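Local atomic coordinates of cytochrome c552 (Thermochromatium tepidum, PDB entry 5ZE8), a protein that carries five c-type hemes and, as a low-potential cytochrome of a thermophilic purple sulfur photosynthetic bacterium, probably transfers electrons. Residues L321-T326 with R384-E389; R349-Y354 with L406-L411. All blocks are in the same frame, centred on the assembly; numbering follows the deposited sequence. Where two conformers were deposited one is given.

Interaction 1: L321-T326 with R384-E389; sequences LYLKLT and RELNYE
Leu-323 and Leu-386 lie opposite each other with their CA atoms 9.8 Å apart, and at the next inward-facing pair the CA atoms of Leu-325 and Tyr-388 are separated by 9.0 Å. The two strand segments run in nearly the same direction, at 28°, and their axes approach to 10.2 Å. That spacing is too wide for backbone pairing and fits two sheets stacked face to face, as in a beta-sandwich. Residues 384-389 lie on an outer strand of a three-stranded antiparallel sheet, and 321-326 belong to a second antiparallel sheet. No hydrogen bond crosses between the segments; the interface is made by alternate side chains. Leu-325 turns CG anti to its own N (chi1 -173°), which carries CD2 out beside the Tyr-388 ring. There it meets CD2 of Tyr-388 at 3.5 Å and CG of the same ring at 3.8 Å, approaching obliquely as the two side chains slide past each other. Trp-336 and Val-398 also pack on Leu-325. The Tyr-388 ring continues toward Leu-323, and its hydroxyl is hydrogen-bonded to Asp-347 OD2, which fixes the polar end of an otherwise apolar contact. Leu-386 was deposited in two conformers, so the touch of its CD1 on Leu-323 is doubtful. A single methyl, Leu-323 CD2, sits 4.0 Å from Tyr-388 OH and 4.1 Å from Tyr-388 CE2.

Interaction 2: R349-Y354 with L406-L411; sequences RAYFAY and LLWPSL
Tyr-351 opens the contact with Trp-408 and Pro-409, reaching from the start of strand 351-357 to the N-terminal end of helix 409-414. With chi1 at -176° the Tyr-351 phenol swings opposite the backbone N and reaches toward the helix start, where OH stands 3.5 Å from Pro-409 CD and 3.6 Å from Trp-408 CD1. The Tyr-351 side chain crosses that of Trp-408 at about a right angle, while it meets Pro-409 from the opposite direction. Two residues on, the CB of Ala-353 lies over one face of the Tyr-351 ring, offset toward its rim. Tyr-354 contributes mainly backbone: its N donates to water 1 at 2.8 Å, and the same water accepts from Trp-408 NE1 at 3.0 Å, a one-water bridge between strand and indole. Tyr-354 O lies at the indole edge, near the ring plane, 3.6 Å from Trp-408 CZ2; Tyr-354 OH is hydrogen-bonded instead to Pro-239 O. A leucine in place of Trp-408 would probably break this bridge, leaving the water without its second donor and opening a gap beside the Tyr-351 hydroxyl. Trp-408 is the N-cap residue, so the contact joins a strand to a helix start. His-342 packs on both Tyr-351 and Pro-409, Asn-320 of strand 320-328 touches Tyr-351 and Ala-353, and helix 70-79 meets Leu-406 and Leu-407 through Ile-71 and Leu-411 through Phe-75.

How the interactions relate
Interactions 1 and 2 have centres about 15 Å apart and share one sheet, because strands 320-328 and 351-357 are antiparallel neighbours in it. The evidence is a pair of probable backbone hydrogen bonds, Leu-321 O to Phe-352 N and Leu-323 N to Ala-350 O, both 2.9 Å. Strand 383-391 also reaches both: Arg-384 NH1 packs 3.4 Å from Phe-352 CE2. Interaction 1 lies between the two sheets and is partly buried, its centre about 25 Å from that of the chain. Interaction 2, at about 16 Å, lies closer to the chain centre, consistent with a heme-facing end of the sheets; there the side chain of Trp-408 is about 10 Å from a bound heme c.

Interaction 1: L321-T326 with R384-E389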
loop_
_atom_site.group_PDB
_atom_site.type_symbol
_atom_site.label_atom_id
_atom_site.label_comp_id
_atom_site.label_asym_id
_atom_site.label_seq_id
_atom_site.Cartn_x
_atom_site.Cartn_y
_atom_site.Cartn_z
ATOM N N LEU A 321 11.025 8.807 -0.929
ATOM C CA LEU A 321 11.306 9.789 0.131
ATOM C C LEU A 321 12.484 10.630 -0.236
ATOM O O LEU A 321 13.349 10.245 -1.072
ATOM C CB LEU A 321 11.714 9.105 1.420
ATOM C CG LEU A 321 11.218 7.719 1.768
ATOM C CD1 LEU A 321 11.874 7.137 3.019
ATOM C CD2 LEU A 321 9.719 7.768 1.895
ATOM N N TYR A 322 12.584 11.773 0.431
ATOM C CA TYR A 322 13.825 12.535 0.317
ATOM C C TYR A 322 14.081 13.281 1.594
ATOM O O TYR A 322 13.128 13.623 2.257
ATOM C CB TYR A 322 13.827 13.475 -0.870
ATOM C CG TYR A 322 12.809 14.566 -0.983
ATOM C CD1 TYR A 322 12.959 15.762 -0.307
ATOM C CD2 TYR A 322 11.647 14.435 -1.742
ATOM C CE1 TYR A 322 12.016 16.777 -0.423
ATOM C CE2 TYR A 322 10.727 15.458 -1.912
ATOM C CZ TYR A 322 10.898 16.627 -1.199
ATOM O OH TYR A 322 9.970 17.628 -1.313
ATOM N N LEU A 323 15.392 13.494 1.875
ATOM C CA LEU A 323 15.875 14.189 3.042
ATOM C C LEU A 323 16.260 15.605 2.630
ATOM O O LEU A 323 16.977 15.771 1.695
ATOM C CB LEU A 323 17.089 13.507 3.612
ATOM C CG LEU A 323 17.921 14.345 4.579
ATOM C CD1 LEU A 323 17.117 14.562 5.900
ATOM C CD2 LEU A 323 19.171 13.632 4.875
ATOM N N LYS A 324 15.765 16.604 3.337
ATOM C CA LYS A 324 16.288 17.972 3.252
ATOM C C LYS A 324 16.980 18.309 4.567
ATOM O O LYS A 324 16.362 18.260 5.587
ATOM C CB LYS A 324 15.178 18.931 3.028
ATOM C CG LYS A 324 14.483 18.756 1.722
ATOM C CD LYS A 324 15.303 19.300 0.536
ATOM C CE LYS A 324 15.358 20.823 0.444
ATOM N NZ LYS A 324 14.045 21.444 0.307
ATOM N N LEU A 325 18.224 18.709 4.487
ATOM C CA LEU A 325 19.013 19.110 5.623
ATOM C C LEU A 325 19.513 20.524 5.350
ATOM O O LEU A 325 20.134 20.798 4.326
ATOM C CB LEU A 325 20.213 18.210 5.898
ATOM C CG LEU A 325 21.084 18.370 7.137
ATOM C CD1 LEU A 325 20.184 18.055 8.346
ATOM C CD2 LEU A 325 22.297 17.451 7.092
ATOM N N THR A 326 19.229 21.404 6.301
ATOM C CA THR A 326 19.412 22.850 6.034
ATOM C C THR A 326 20.037 23.469 7.280
ATOM O O THR A 326 19.632 23.198 8.356
ATOM C CB THR A 326 18.099 23.548 5.698
ATOM O OG1 THR A 326 17.356 22.878 4.647
ATOM C CG2 THR A 326 18.305 25.008 5.249
ATOM N N ARG A 384 19.967 3.615 8.232
ATOM C CA ARG A 384 20.877 4.334 7.328
ATOM C C ARG A 384 21.387 5.595 8.008
ATOM O O ARG A 384 20.625 6.346 8.605
ATOM C CB ARG A 384 20.105 4.727 6.071
ATOM C CG ARG A 384 20.831 5.472 4.943
ATOM C CD ARG A 384 21.335 4.680 3.829
ATOM N NE ARG A 384 20.397 3.715 3.276
ATOM C CZ ARG A 384 19.650 3.844 2.178
ATOM N NH1 ARG A 384 19.668 4.943 1.377
ATOM N NH2 ARG A 384 18.857 2.800 1.887
ATOM N N GLU A 385 22.694 5.768 7.955
ATOM C CA GLU A 385 23.417 6.901 8.458
ATOM C C GLU A 385 23.885 7.726 7.272
ATOM O O GLU A 385 24.493 7.210 6.355
ATOM C CB GLU A 385 24.660 6.403 9.214
ATOM C CG GLU A 385 25.639 7.428 9.753
ATOM C CD GLU A 385 26.947 6.727 10.269
ATOM O OE1 GLU A 385 26.937 5.489 10.503
ATOM O OE2 GLU A 385 27.984 7.416 10.467
ATOM N N LEU A 386 23.562 9.014 7.268
ATOM C CA LEU A 386 24.113 9.930 6.277
ATOM C C LEU A 386 24.861 11.046 6.967
ATOM O O LEU A 386 24.294 11.730 7.828
ATOM C CB LEU A 386 23.018 10.531 5.385
ATOM C CG LEU A 386 22.174 9.571 4.540
ATOM C CD1 LEU A 386 21.251 10.374 3.634
ATOM C CD2 LEU A 386 23.022 8.615 3.707
ATOM N N ASN A 387 26.100 11.257 6.514
ATOM C CA ASN A 387 27.023 12.239 7.057
ATOM C C ASN A 387 27.174 13.433 6.180
ATOM O O ASN A 387 27.379 13.337 4.958
ATOM C CB ASN A 387 28.381 11.603 7.289
ATOM C CG ASN A 387 28.290 10.403 8.200
ATOM O OD1 ASN A 387 28.089 10.554 9.401
ATOM N ND2 ASN A 387 28.402 9.189 7.625
ATOM N N TYR A 388 27.072 14.592 6.817
ATOM C CA TYR A 388 27.341 15.812 6.107
ATOM C C TYR A 388 28.359 16.695 6.810
ATOM O O TYR A 388 28.474 16.646 8.029
ATOM C CB TYR A 388 26.032 16.559 5.958
ATOM C CG TYR A 388 25.081 15.877 5.012
ATOM C CD1 TYR A 388 25.095 16.141 3.658
ATOM C CD2 TYR A 388 24.115 14.991 5.480
ATOM C CE1 TYR A 388 24.121 15.542 2.799
ATOM C CE2 TYR A 388 23.223 14.378 4.641
ATOM C CZ TYR A 388 23.221 14.625 3.308
ATOM O OH TYR A 388 22.320 13.975 2.424
ATOM N N GLU A 389 29.095 17.482 6.025
ATOM C CA GLU A 389 30.056 18.457 6.560
ATOM C C GLU A 389 29.594 19.863 6.175
ATOM O O GLU A 389 29.564 20.243 5.012
ATOM C CB GLU A 389 31.431 18.122 6.037
ATOM C CG GLU A 389 31.943 16.745 6.488
ATOM C CD GLU A 389 32.702 16.744 7.802
ATOM O OE1 GLU A 389 33.454 15.775 8.033
ATOM O OE2 GLU A 389 32.614 17.711 8.599
#

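Interaction 2: R349-Y354 with L406-L411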
loop_
_atom_site.group_PDB
_atom_site.type_symbol
_atom_site.label_atom_id
_atom_site.label_comp_id
_atom_site.label_asym_id
_atom_site.label_seq_id
_atom_site.Cartn_x
_atom_site.Cartn_y
_atom_site.Cartn_z
ATOM N N ARG A 349 22.130 10.531 -2.526
ATOM C CA ARG A 349 22.139 9.731 -1.338
ATOM C C ARG A 349 20.966 10.109 -0.458
ATOM O O ARG A 349 20.627 9.256 0.386
ATOM C CB ARG A 349 23.452 9.871 -0.546
ATOM C CG ARG A 349 24.634 9.322 -1.340
ATOM C CD ARG A 349 26.004 10.001 -1.098
ATOM N NE ARG A 349 26.800 10.022 -2.357
ATOM C CZ ARG A 349 28.124 10.213 -2.476
ATOM N NH1 ARG A 349 28.918 10.433 -1.416
ATOM N NH2 ARG A 349 28.659 10.189 -3.697
ATOM N N ALA A 350 20.394 11.291 -0.638
ATOM C CA ALA A 350 19.259 11.734 0.133
ATOM C C ALA A 350 17.902 11.486 -0.600
ATOM O O ALA A 350 16.895 12.036 -0.190
ATOM C CB ALA A 350 19.437 13.219 0.526
ATOM N N TYR A 351 17.904 10.701 -1.716
ATOM C CA TYR A 351 16.707 10.330 -2.441
ATOM C C TYR A 351 16.563 8.809 -2.316
ATOM O O TYR A 351 17.472 8.056 -2.649
ATOM C CB TYR A 351 16.823 10.771 -3.879
ATOM C CG TYR A 351 15.595 10.522 -4.698
ATOM C CD1 TYR A 351 14.337 10.952 -4.301
ATOM C CD2 TYR A 351 15.699 9.832 -5.914
ATOM C CE1 TYR A 351 13.234 10.745 -5.080
ATOM C CE2 TYR A 351 14.572 9.644 -6.679
ATOM C CZ TYR A 351 13.326 10.075 -6.234
ATOM O OH TYR A 351 12.186 9.858 -7.017
ATOM N N PHE A 352 15.437 8.380 -1.757
ATOM C CA PHE A 352 15.199 7.004 -1.389
ATOM C C PHE A 352 14.069 6.520 -2.288
ATOM O O PHE A 352 12.868 6.843 -2.129
ATOM C CB PHE A 352 14.725 6.959 0.068
ATOM C CG PHE A 352 15.716 7.519 1.056
ATOM C CD1 PHE A 352 15.759 8.867 1.299
ATOM C CD2 PHE A 352 16.616 6.706 1.678
ATOM C CE1 PHE A 352 16.662 9.416 2.206
ATOM C CE2 PHE A 352 17.544 7.248 2.599
ATOM C CZ PHE A 352 17.546 8.569 2.836
ATOM N N ALA A 353 14.453 5.781 -3.290
ATOM C CA ALA A 353 13.538 5.470 -4.433
ATOM C C ALA A 353 14.036 4.248 -5.213
ATOM O O ALA A 353 15.195 3.846 -5.110
ATOM C CB ALA A 353 13.418 6.624 -5.385
ATOM N N TYR A 354 13.135 3.700 -5.984
ATOM C CA TYR A 354 13.378 2.593 -6.920
ATOM C C TYR A 354 13.252 3.131 -8.329
ATOM O O TYR A 354 12.400 3.974 -8.612
ATOM C CB TYR A 354 12.334 1.524 -6.664
ATOM C CG TYR A 354 12.436 0.295 -7.566
ATOM C CD1 TYR A 354 13.600 -0.441 -7.650
ATOM C CD2 TYR A 354 11.313 -0.155 -8.294
ATOM C CE1 TYR A 354 13.656 -1.575 -8.488
ATOM C CE2 TYR A 354 11.369 -1.253 -9.106
ATOM C CZ TYR A 354 12.515 -1.954 -9.204
ATOM O OH TYR A 354 12.567 -3.076 -10.029
ATOM N N LEU A 406 3.813 10.046 -2.743
ATOM C CA LEU A 406 3.111 8.993 -3.486
ATOM C C LEU A 406 3.630 8.729 -4.896
ATOM O O LEU A 406 3.538 7.615 -5.383
ATOM C CB LEU A 406 1.623 9.328 -3.568
ATOM C CG LEU A 406 0.878 9.237 -2.219
ATOM C CD1 LEU A 406 -0.554 9.795 -2.446
ATOM C CD2 LEU A 406 0.741 7.841 -1.661
ATOM N N LEU A 407 4.175 9.771 -5.541
ATOM C CA LEU A 407 4.613 9.705 -6.929
ATOM C C LEU A 407 5.959 10.323 -7.150
ATOM O O LEU A 407 6.332 11.230 -6.454
ATOM C CB LEU A 407 3.605 10.432 -7.816
ATOM C CG LEU A 407 2.173 9.906 -7.848
ATOM C CD1 LEU A 407 1.260 10.906 -8.592
ATOM C CD2 LEU A 407 2.190 8.558 -8.515
ATOM N N TRP A 408 6.687 9.848 -8.138
ATOM C CA TRP A 408 7.928 10.463 -8.543
ATOM C C TRP A 408 7.737 11.905 -8.940
ATOM O O TRP A 408 6.710 12.261 -9.469
ATOM C CB TRP A 408 8.481 9.762 -9.802
ATOM C CG TRP A 408 9.016 8.345 -9.634
ATOM C CD1 TRP A 408 9.682 7.847 -8.582
ATOM C CD2 TRP A 408 8.882 7.270 -10.577
ATOM N NE1 TRP A 408 10.001 6.507 -8.771
ATOM C CE2 TRP A 408 9.555 6.141 -10.016
ATOM C CE3 TRP A 408 8.271 7.164 -11.851
ATOM C CZ2 TRP A 408 9.598 4.922 -10.621
ATOM C CZ3 TRP A 408 8.321 5.929 -12.455
ATOM C CH2 TRP A 408 8.938 4.814 -11.812
ATOM N N PRO A 409 8.813 12.704 -8.808
ATOM C CA PRO A 409 8.687 14.145 -9.141
ATOM C C PRO A 409 8.329 14.386 -10.607
ATOM O O PRO A 409 7.538 15.263 -10.865
ATOM C CB PRO A 409 10.042 14.701 -8.749
ATOM C CG PRO A 409 10.958 13.571 -8.618
ATOM C CD PRO A 409 10.112 12.373 -8.225
ATOM N N SER A 410 8.852 13.566 -11.516
ATOM C CA SER A 410 8.505 13.585 -12.935
ATOM C C SER A 410 6.997 13.488 -13.115
ATOM O O SER A 410 6.401 14.201 -13.923
ATOM C CB SER A 410 9.201 12.497 -13.763
ATOM O OG SER A 410 8.883 11.142 -13.352
ATOM N N LEU A 411 6.377 12.616 -12.354
ATOM C CA LEU A 411 4.940 12.427 -12.499
ATOM C C LEU A 411 4.126 13.547 -11.885
ATOM O O LEU A 411 3.061 13.959 -12.437
ATOM C CB LEU A 411 4.504 11.089 -11.856
ATOM C CG LEU A 411 5.029 9.826 -12.534
ATOM C CD1 LEU A 411 4.771 8.631 -11.665
ATOM C CD2 LEU A 411 4.426 9.588 -13.908
HETATM O O HOH W 1 10.594 4.947 -6.269
#